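Local atomic coordinates of RavO (Legionella pneumophila subsp. pneumophila, PDB entry 6DM4), a protein that binds phosphotyrosine peptides, such as one from human Shc1, through the SH2 domain described here, one part of a longer Legionella protein. Residues A[15-20]-A[100-105]; A[27-32]-A[66-71]; A[39-44]-A[107-112]. All coordinates share one frame; numbering follows the deposited sequence.

Overall arrangement
In this SH2 domain contacts 2 and 3 pack helices on one antiparallel sheet, while contact 1 ties a loop to the start of helix 101-119. Contacts 1 and 3 share that helix, their centres about 8 Å apart, and meet through backbone bonds that His17 and Lys19 make to Leu41. Contact 3 is the buried one, aliphatic branches against an aromatic ring; contact 1 lies at the surface, where methionine meets carboxylate and a sulfate is held nearby. Contact 2, partly buried, packs helix 25-34 on strand 67-76 through one isoleucine. It joins contact 3 at the hydrogen bond from Arg42 NH2 to Ser70 OG, close to the bound peptide. None has a hydrogen bond between its two segments.

Contact 1: residues A[15-20]-A[100-105]; sequences DRHYKE and GVMATL. With SO4 (sulfate ion), chain H.
A carboxylate packs against a thioether here: Met102, in the first turn of helix 101-119, brings its CG to 3.4 Å from Asp15 OD1, without a hydrogen bond between the two segments. Bent at chi2 and chi3 (-46° and -51°), the methionine curls round the acid, and its CE lies 3.7 Å from Asp15 OD2. A flexible, unbranched chain suits this place because it can fold along a polar group and touch apolar Leu41. CE also comes obliquely to the imidazole, 4.4 Å from His17 ND1.

Asp15 OD2 accepts two hydrogen bonds from His17: the backbone N closes an Asx turn at 2.8 Å, on the anti side and well out of the carboxylate plane, while ND1 uses the syn lone pair, almost in the ring plane. Together with the type I turn from Asp15 to Tyr18, this pair fixes the rotation of the imidazole. The loop follows helix 4-13 of this SH2 domain and runs beside strand 40-43.

With ND1 donating to the acid, NE2 faces a sulfate, probably from the crystallisation liquor, to which it makes weak hydrogen bonds. Arg16 grips the same ion more firmly, NH1 giving a nearly straight bond of 3.0 Å to O1 and NH2 one of 2.9 Å to O4. Its guanidinium lies over one face of the imidazole, with His17 CE1 over its centre and NH1 near the ring's rim. The carboxylate at ND1 and the sulfate at NE2 would probably favour a protonated imidazole, the guanidinium working against it. The backbone N of Glu38 also hydrogen-bonds to the sulfate.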
# COMPACT_ATOMS: atom_id res chain seq x y z
N ASP A 15 -2.83 2.23 -6.31
CA ASP A 15 -3.05 2.34 -7.74
C ASP A 15 -3.88 1.15 -8.23
O ASP A 15 -3.75 0.03 -7.73
CB ASP A 15 -1.72 2.39 -8.49
CG ASP A 15 -1.89 2.67 -9.97
OD1 ASP A 15 -1.87 3.86 -10.36
OD2 ASP A 15 -2.06 1.70 -10.74
N ARG A 16 -4.73 1.41 -9.22
CA ARG A 16 -5.62 0.37 -9.72
C ARG A 16 -4.88 -0.80 -10.35
O ARG A 16 -5.42 -1.90 -10.42
CB ARG A 16 -6.62 0.95 -10.73
CG ARG A 16 -5.99 1.55 -11.97
CD ARG A 16 -7.06 2.10 -12.91
NE ARG A 16 -6.51 2.54 -14.18
CZ ARG A 16 -6.30 1.74 -15.22
NH1 ARG A 16 -6.60 0.45 -15.14
NH2 ARG A 16 -5.79 2.23 -16.34
N HIS A 17 -3.64 -0.58 -10.81
CA HIS A 17 -2.87 -1.67 -11.38
C HIS A 17 -2.41 -2.68 -10.34
O HIS A 17 -2.07 -3.81 -10.71
CB HIS A 17 -1.64 -1.14 -12.13
CG HIS A 17 -1.97 -0.39 -13.39
ND1 HIS A 17 -2.20 0.97 -13.40
CD2 HIS A 17 -2.10 -0.81 -14.67
CE1 HIS A 17 -2.46 1.35 -14.64
NE2 HIS A 17 -2.41 0.29 -15.43
N TYR A 18 -2.38 -2.31 -9.06
CA TYR A 18 -1.93 -3.23 -8.03
C TYR A 18 -3.03 -4.23 -7.68
O TYR A 18 -4.15 -3.83 -7.32
CB TYR A 18 -1.49 -2.48 -6.77
CG TYR A 18 -0.84 -3.42 -5.78
CD1 TYR A 18 0.46 -3.88 -5.99
CD2 TYR A 18 -1.53 -3.87 -4.67
CE1 TYR A 18 1.06 -4.75 -5.10
CE2 TYR A 18 -0.94 -4.75 -3.77
CZ TYR A 18 0.36 -5.18 -4.00
OH TYR A 18 0.96 -6.05 -3.12
N LYS A 19 -2.70 -5.51 -7.75
CA LYS A 19 -3.65 -6.61 -7.53
C LYS A 19 -3.26 -7.35 -6.26
O LYS A 19 -2.41 -8.25 -6.30
CB LYS A 19 -3.67 -7.55 -8.73
CG LYS A 19 -3.91 -6.85 -10.05
CD LYS A 19 -5.29 -6.21 -10.08
CE LYS A 19 -5.51 -5.43 -11.36
NZ LYS A 19 -6.90 -4.90 -11.44
N GLU A 20 -3.89 -7.00 -5.13
CA GLU A 20 -3.51 -7.59 -3.85
C GLU A 20 -3.88 -9.06 -3.74
O GLU A 20 -3.31 -9.77 -2.91
CB GLU A 20 -4.13 -6.81 -2.69
CG GLU A 20 -5.64 -6.86 -2.62
CD GLU A 20 -6.29 -5.69 -3.34
OE1 GLU A 20 -5.69 -5.18 -4.31
OE2 GLU A 20 -7.40 -5.29 -2.93
N GLY A 100 5.81 11.02 -10.64
CA GLY A 100 5.79 10.16 -9.47
C GLY A 100 6.09 8.71 -9.79
O GLY A 100 6.48 8.33 -10.90
N VAL A 101 5.88 7.88 -8.76
CA VAL A 101 6.36 6.50 -8.81
C VAL A 101 5.56 5.69 -9.82
O VAL A 101 6.14 4.95 -10.64
CB VAL A 101 6.30 5.87 -7.41
CG1 VAL A 101 6.65 4.39 -7.48
CG2 VAL A 101 7.23 6.60 -6.46
N MET A 102 4.23 5.80 -9.79
CA MET A 102 3.43 5.01 -10.72
C MET A 102 3.68 5.46 -12.15
O MET A 102 3.74 4.63 -13.07
CB MET A 102 1.94 5.12 -10.38
CG MET A 102 1.41 4.07 -9.40
SD MET A 102 1.93 2.36 -9.70
CE MET A 102 1.52 2.16 -11.44
N ALA A 103 3.85 6.76 -12.37
CA ALA A 103 4.23 7.25 -13.69
C ALA A 103 5.56 6.66 -14.13
O ALA A 103 5.77 6.42 -15.32
CB ALA A 103 4.29 8.77 -13.71
N THR A 104 6.46 6.41 -13.18
CA THR A 104 7.76 5.85 -13.50
C THR A 104 7.64 4.37 -13.86
O THR A 104 8.13 3.93 -14.91
CB THR A 104 8.73 6.04 -12.33
OG1 THR A 104 8.85 7.43 -12.03
CG2 THR A 104 10.09 5.47 -12.67
N LEU A 105 7.01 3.59 -12.98
CA LEU A 105 6.83 2.16 -13.22
C LEU A 105 6.08 1.92 -14.53
O LEU A 105 6.45 1.03 -15.30
CB LEU A 105 6.09 1.53 -12.05
CG LEU A 105 6.93 1.31 -10.79
CD1 LEU A 105 6.05 0.96 -9.60
CD2 LEU A 105 7.99 0.24 -11.04
S SO4 H . -4.52 -0.68 -18.28
O1 SO4 H . -5.80 -0.97 -17.63
O2 SO4 H . -4.54 -1.20 -19.64
O3 SO4 H . -3.44 -1.32 -17.53
O4 SO4 H . -4.30 0.76 -18.33

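Contact 2: residues A[27-32]-A[66-71]; sequences EVKQYF and DGIHSI. With SO4 (sulfate ion), chain I.
The apolar contacts centre on Ile68, whose three carbons beyond CB each meet a different residue of helix 25-34. Its CG2 touches Val28 CG1 at 3.8 Å, its CG1 approaches the Phe32 ring obliquely at 4.1 Å from CD1, and its CD1 lies over the helix backbone, 3.6 Å from Lys29 CA. A beta-branched residue suits a strand and spreads its carbons well for this task. With CG1 beside its own backbone N (chi1 -68°), a chi2 of 141° sets CD1 against the helix. Lys29 adds only its aliphatic root, CG being 3.7 Å from Ile68 CD1, while the extended chain takes the ammonium away. Within the helix, Tyr31 CD2 covers one face of Phe32.

No polar bond joins the two segments. Near the start of the strand, His69 NE2 donates in its ring plane to the syn lone pair of Asp66 OD1, just before the strand, although the acid is poorly ordered. Tyr31 OH points to a sulfate.

Helix segment 27-32 and strand segment 67-71 run at 123°, axes 9.6 Å apart at closest approach. Val28 and Phe32 also touch Ser61 of strand 55-64 and, through Arg42 and Ile40, strand 40-43, while Ser70 makes backbone hydrogen bonds to the bound phosphopeptide.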
# COMPACT_ATOMS: atom_id res chain seq x y z
N GLU A 27 -2.29 -17.79 -10.47
CA GLU A 27 -3.27 -16.72 -10.41
C GLU A 27 -2.99 -15.64 -11.45
O GLU A 27 -3.93 -15.06 -12.01
CB GLU A 27 -3.31 -16.13 -9.00
CG GLU A 27 -4.01 -17.06 -8.01
CD GLU A 27 -3.89 -16.62 -6.56
OE1 GLU A 27 -2.97 -15.84 -6.24
OE2 GLU A 27 -4.72 -17.08 -5.74
N VAL A 28 -1.71 -15.38 -11.73
CA VAL A 28 -1.33 -14.44 -12.79
C VAL A 28 -1.83 -14.93 -14.14
O VAL A 28 -2.42 -14.17 -14.92
CB VAL A 28 0.20 -14.22 -12.81
CG1 VAL A 28 0.58 -13.33 -13.98
CG2 VAL A 28 0.68 -13.61 -11.50
N LYS A 29 -1.55 -16.20 -14.46
CA LYS A 29 -2.04 -16.76 -15.72
C LYS A 29 -3.56 -16.68 -15.82
O LYS A 29 -4.10 -16.32 -16.86
CB LYS A 29 -1.59 -18.21 -15.88
CG LYS A 29 -0.09 -18.42 -15.92
CD LYS A 29 0.21 -19.90 -16.11
CE LYS A 29 1.68 -20.22 -15.91
NZ LYS A 29 1.91 -21.69 -15.93
N GLN A 30 -4.25 -17.03 -14.73
CA GLN A 30 -5.70 -16.95 -14.73
C GLN A 30 -6.19 -15.53 -14.95
O GLN A 30 -7.18 -15.30 -15.66
CB GLN A 30 -6.25 -17.52 -13.42
CG GLN A 30 -7.78 -17.58 -13.36
CD GLN A 30 -8.40 -18.48 -14.42
OE1 GLN A 30 -7.85 -19.52 -14.77
NE2 GLN A 30 -9.56 -18.07 -14.92
N TYR A 31 -5.49 -14.54 -14.37
CA TYR A 31 -5.91 -13.15 -14.53
C TYR A 31 -5.88 -12.73 -15.99
O TYR A 31 -6.86 -12.20 -16.52
CB TYR A 31 -5.03 -12.23 -13.68
CG TYR A 31 -5.40 -10.78 -13.89
CD1 TYR A 31 -6.51 -10.23 -13.26
CD2 TYR A 31 -4.67 -9.97 -14.76
CE1 TYR A 31 -6.87 -8.91 -13.47
CE2 TYR A 31 -5.03 -8.67 -14.98
CZ TYR A 31 -6.13 -8.14 -14.33
OH TYR A 31 -6.49 -6.83 -14.55
N PHE A 32 -4.76 -12.98 -16.67
CA PHE A 32 -4.62 -12.54 -18.06
C PHE A 32 -5.40 -13.39 -19.04
O PHE A 32 -5.44 -13.05 -20.23
CB PHE A 32 -3.14 -12.50 -18.42
CG PHE A 32 -2.44 -11.30 -17.86
CD1 PHE A 32 -1.43 -11.43 -16.92
CD2 PHE A 32 -2.79 -10.02 -18.28
CE1 PHE A 32 -0.78 -10.30 -16.40
CE2 PHE A 32 -2.14 -8.89 -17.76
CZ PHE A 32 -1.15 -9.03 -16.82
N ASP A 66 3.74 -14.44 -26.79
CA ASP A 66 4.48 -15.62 -26.36
C ASP A 66 4.26 -15.96 -24.89
O ASP A 66 4.89 -16.88 -24.38
CB ASP A 66 5.98 -15.43 -26.64
CG ASP A 66 6.66 -14.51 -25.64
OD1 ASP A 66 5.98 -13.62 -25.08
OD2 ASP A 66 7.88 -14.67 -25.42
N GLY A 67 3.36 -15.25 -24.21
CA GLY A 67 3.04 -15.58 -22.84
C GLY A 67 3.19 -14.43 -21.87
O GLY A 67 3.29 -13.27 -22.27
N ILE A 68 3.22 -14.75 -20.59
CA ILE A 68 3.30 -13.74 -19.54
C ILE A 68 4.76 -13.47 -19.23
O ILE A 68 5.59 -14.39 -19.19
CB ILE A 68 2.53 -14.20 -18.29
CG1 ILE A 68 1.03 -14.22 -18.59
CG2 ILE A 68 2.80 -13.28 -17.11
CD1 ILE A 68 0.33 -15.37 -17.98
N HIS A 69 5.08 -12.19 -19.06
CA HIS A 69 6.39 -11.72 -18.65
C HIS A 69 6.26 -10.94 -17.36
O HIS A 69 5.24 -10.29 -17.10
CB HIS A 69 7.04 -10.85 -19.74
CG HIS A 69 7.14 -11.53 -21.07
ND1 HIS A 69 8.29 -12.13 -21.52
CD2 HIS A 69 6.22 -11.71 -22.05
CE1 HIS A 69 8.09 -12.65 -22.72
NE2 HIS A 69 6.83 -12.40 -23.06
N SER A 70 7.31 -10.99 -16.54
CA SER A 70 7.31 -10.29 -15.27
C SER A 70 8.60 -9.51 -15.10
O SER A 70 9.62 -9.82 -15.72
CB SER A 70 7.09 -11.26 -14.09
OG SER A 70 5.76 -11.74 -14.06
N ILE A 71 8.54 -8.47 -14.28
CA ILE A 71 9.69 -7.66 -13.90
C ILE A 71 9.65 -7.50 -12.39
O ILE A 71 8.59 -7.20 -11.83
CB ILE A 71 9.68 -6.28 -14.58
CG1 ILE A 71 9.50 -6.40 -16.09
CG2 ILE A 71 10.96 -5.50 -14.25
CD1 ILE A 71 9.16 -5.07 -16.75
S SO4 I . -9.91 -6.14 -13.73
O1 SO4 I . -9.90 -7.23 -12.76
O2 SO4 I . -11.12 -6.22 -14.53
O3 SO4 I . -8.74 -6.25 -14.60
O4 SO4 I . -9.87 -4.85 -13.03

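Contact 3: residues A[39-44]-A[107-112]; sequences FILRWS and QHITQN
An SH2 domain has a central antiparallel sheet with a helix on each flank, and this contact fastens the C-terminal helix, 101-119, against the edge strand 40-43. Ile109 is the principal residue on the helix side. Its CB lies over one face of the Phe39 ring, and the two side chains cross at about a right angle, so both branches of the isoleucine are used: CG2 sits 3.6 Å from Phe39 CB, at the root of the ring, while CD1 reaches farther out, 3.8 Å from Phe39 CE2. Ile109 CD1 also touches Leu41 CD2 at 3.8 Å. With CG1 beside the backbone N (chi1 -67°) and CG2 anti to it, both branches lie along the same face.

Phe39 holds its ring between its own backbone N and carbonyl carbon (chi1 69°), which turns the flat group toward the helix. Leu41 CG meets the edge of that ring in plane, and the imidazole of His17 is stacked on it, so the aromatic group is enclosed by aliphatic and aromatic neighbours. Thr110 closes one margin with its methyl, CG2 approaching Phe39 CD1 obliquely at 4.2 Å; its hydroxyl bonds back to the carbonyl of Thr106, one turn earlier. Threonine suits this border because it offers a methyl to the core and can satisfy its oxygen within the helix.

Farther along, Arg42 NH2 of the strand and Ser44 OG just past its end hydrogen-bond to the modified side chain of the bound peptide, consistent with the phosphotyrosine pocket of this fold. The chemistry thus divides: apolar packing of Phe39 and Leu41 holds the strand to the helix, while Arg42 and Ser44 bond to the ligand.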
# COMPACT_ATOMS: atom_id res chain seq x y z
N PHE A 39 -0.84 -4.05 -17.85
CA PHE A 39 0.04 -4.72 -16.90
C PHE A 39 -0.64 -4.73 -15.54
O PHE A 39 -1.61 -4.01 -15.30
CB PHE A 39 1.42 -4.03 -16.80
CG PHE A 39 1.39 -2.67 -16.16
CD1 PHE A 39 1.14 -1.53 -16.92
CD2 PHE A 39 1.64 -2.52 -14.81
CE1 PHE A 39 1.13 -0.27 -16.34
CE2 PHE A 39 1.62 -1.25 -14.21
CZ PHE A 39 1.36 -0.13 -14.98
N ILE A 40 -0.12 -5.57 -14.65
CA ILE A 40 -0.48 -5.51 -13.24
C ILE A 40 0.78 -5.37 -12.40
O ILE A 40 1.89 -5.70 -12.82
CB ILE A 40 -1.28 -6.74 -12.78
CG1 ILE A 40 -0.44 -8.03 -12.93
CG2 ILE A 40 -2.58 -6.81 -13.53
CD1 ILE A 40 -1.12 -9.28 -12.37
N LEU A 41 0.58 -4.88 -11.18
CA LEU A 41 1.57 -4.94 -10.12
C LEU A 41 1.06 -5.88 -9.04
O LEU A 41 -0.15 -6.05 -8.85
CB LEU A 41 1.83 -3.55 -9.54
CG LEU A 41 2.40 -2.54 -10.53
CD1 LEU A 41 2.44 -1.16 -9.93
CD2 LEU A 41 3.79 -2.96 -10.96
N ARG A 42 1.99 -6.52 -8.34
CA ARG A 42 1.60 -7.55 -7.39
C ARG A 42 2.69 -7.71 -6.35
O ARG A 42 3.83 -7.28 -6.55
CB ARG A 42 1.33 -8.89 -8.08
CG ARG A 42 2.47 -9.36 -8.96
CD ARG A 42 2.14 -10.66 -9.66
NE ARG A 42 3.21 -11.09 -10.56
CZ ARG A 42 4.32 -11.69 -10.15
NH1 ARG A 42 4.51 -11.92 -8.85
NH2 ARG A 42 5.25 -12.06 -11.03
N TRP A 43 2.33 -8.35 -5.25
CA TRP A 43 3.29 -8.65 -4.20
C TRP A 43 4.25 -9.75 -4.68
O TRP A 43 3.82 -10.85 -5.03
CB TRP A 43 2.54 -9.07 -2.94
CG TRP A 43 3.35 -9.21 -1.68
CD1 TRP A 43 3.79 -10.38 -1.12
CD2 TRP A 43 3.79 -8.16 -0.81
NE1 TRP A 43 4.47 -10.12 0.04
CE2 TRP A 43 4.49 -8.76 0.25
CE3 TRP A 43 3.66 -6.76 -0.82
CZ2 TRP A 43 5.07 -8.03 1.29
CZ3 TRP A 43 4.23 -6.03 0.21
CH2 TRP A 43 4.93 -6.66 1.25
N SER A 44 5.54 -9.43 -4.72
CA SER A 44 6.54 -10.31 -5.31
C SER A 44 6.84 -11.50 -4.42
O SER A 44 6.80 -11.42 -3.19
CB SER A 44 7.83 -9.53 -5.58
OG SER A 44 8.92 -10.40 -5.83
N GLN A 107 6.12 3.67 -17.26
CA GLN A 107 7.05 3.82 -18.38
C GLN A 107 8.02 2.65 -18.45
O GLN A 107 8.30 2.14 -19.54
CB GLN A 107 7.80 5.14 -18.27
CG GLN A 107 6.93 6.35 -18.49
CD GLN A 107 6.26 6.33 -19.86
OE1 GLN A 107 6.91 6.06 -20.87
NE2 GLN A 107 4.97 6.63 -19.89
N HIS A 108 8.56 2.21 -17.31
CA HIS A 108 9.51 1.11 -17.32
C HIS A 108 8.87 -0.18 -17.80
O HIS A 108 9.49 -0.97 -18.52
CB HIS A 108 10.10 0.92 -15.92
CG HIS A 108 11.31 0.03 -15.88
ND1 HIS A 108 11.23 -1.33 -15.72
CD2 HIS A 108 12.63 0.32 -15.95
CE1 HIS A 108 12.44 -1.85 -15.71
NE2 HIS A 108 13.31 -0.87 -15.85
N ILE A 109 7.61 -0.41 -17.42
CA ILE A 109 6.92 -1.65 -17.77
C ILE A 109 6.44 -1.62 -19.22
O ILE A 109 6.65 -2.58 -19.97
CB ILE A 109 5.76 -1.91 -16.80
CG1 ILE A 109 6.29 -2.20 -15.39
CG2 ILE A 109 4.91 -3.09 -17.27
CD1 ILE A 109 5.33 -1.80 -14.28
N THR A 110 5.77 -0.54 -19.62
CA THR A 110 5.17 -0.52 -20.96
C THR A 110 6.23 -0.42 -22.05
O THR A 110 6.08 -1.02 -23.12
CB THR A 110 4.16 0.62 -21.09
OG1 THR A 110 4.81 1.86 -20.86
CG2 THR A 110 3.02 0.44 -20.09
N GLN A 111 7.31 0.32 -21.80
CA GLN A 111 8.41 0.34 -22.76
C GLN A 111 9.07 -1.02 -22.86
O GLN A 111 9.45 -1.46 -23.95
CB GLN A 111 9.43 1.42 -22.39
CG GLN A 111 8.93 2.85 -22.55
CD GLN A 111 10.02 3.89 -22.33
OE1 GLN A 111 11.20 3.65 -22.61
NE2 GLN A 111 9.64 5.06 -21.83
N ASN A 112 9.21 -1.72 -21.73
CA ASN A 112 9.77 -3.07 -21.76
C ASN A 112 8.85 -4.03 -22.50
O ASN A 112 9.32 -4.89 -23.26
CB ASN A 112 10.03 -3.57 -20.34
CG ASN A 112 11.48 -3.43 -19.93
OD1 ASN A 112 12.38 -3.82 -20.66
ND2 ASN A 112 11.71 -2.84 -18.76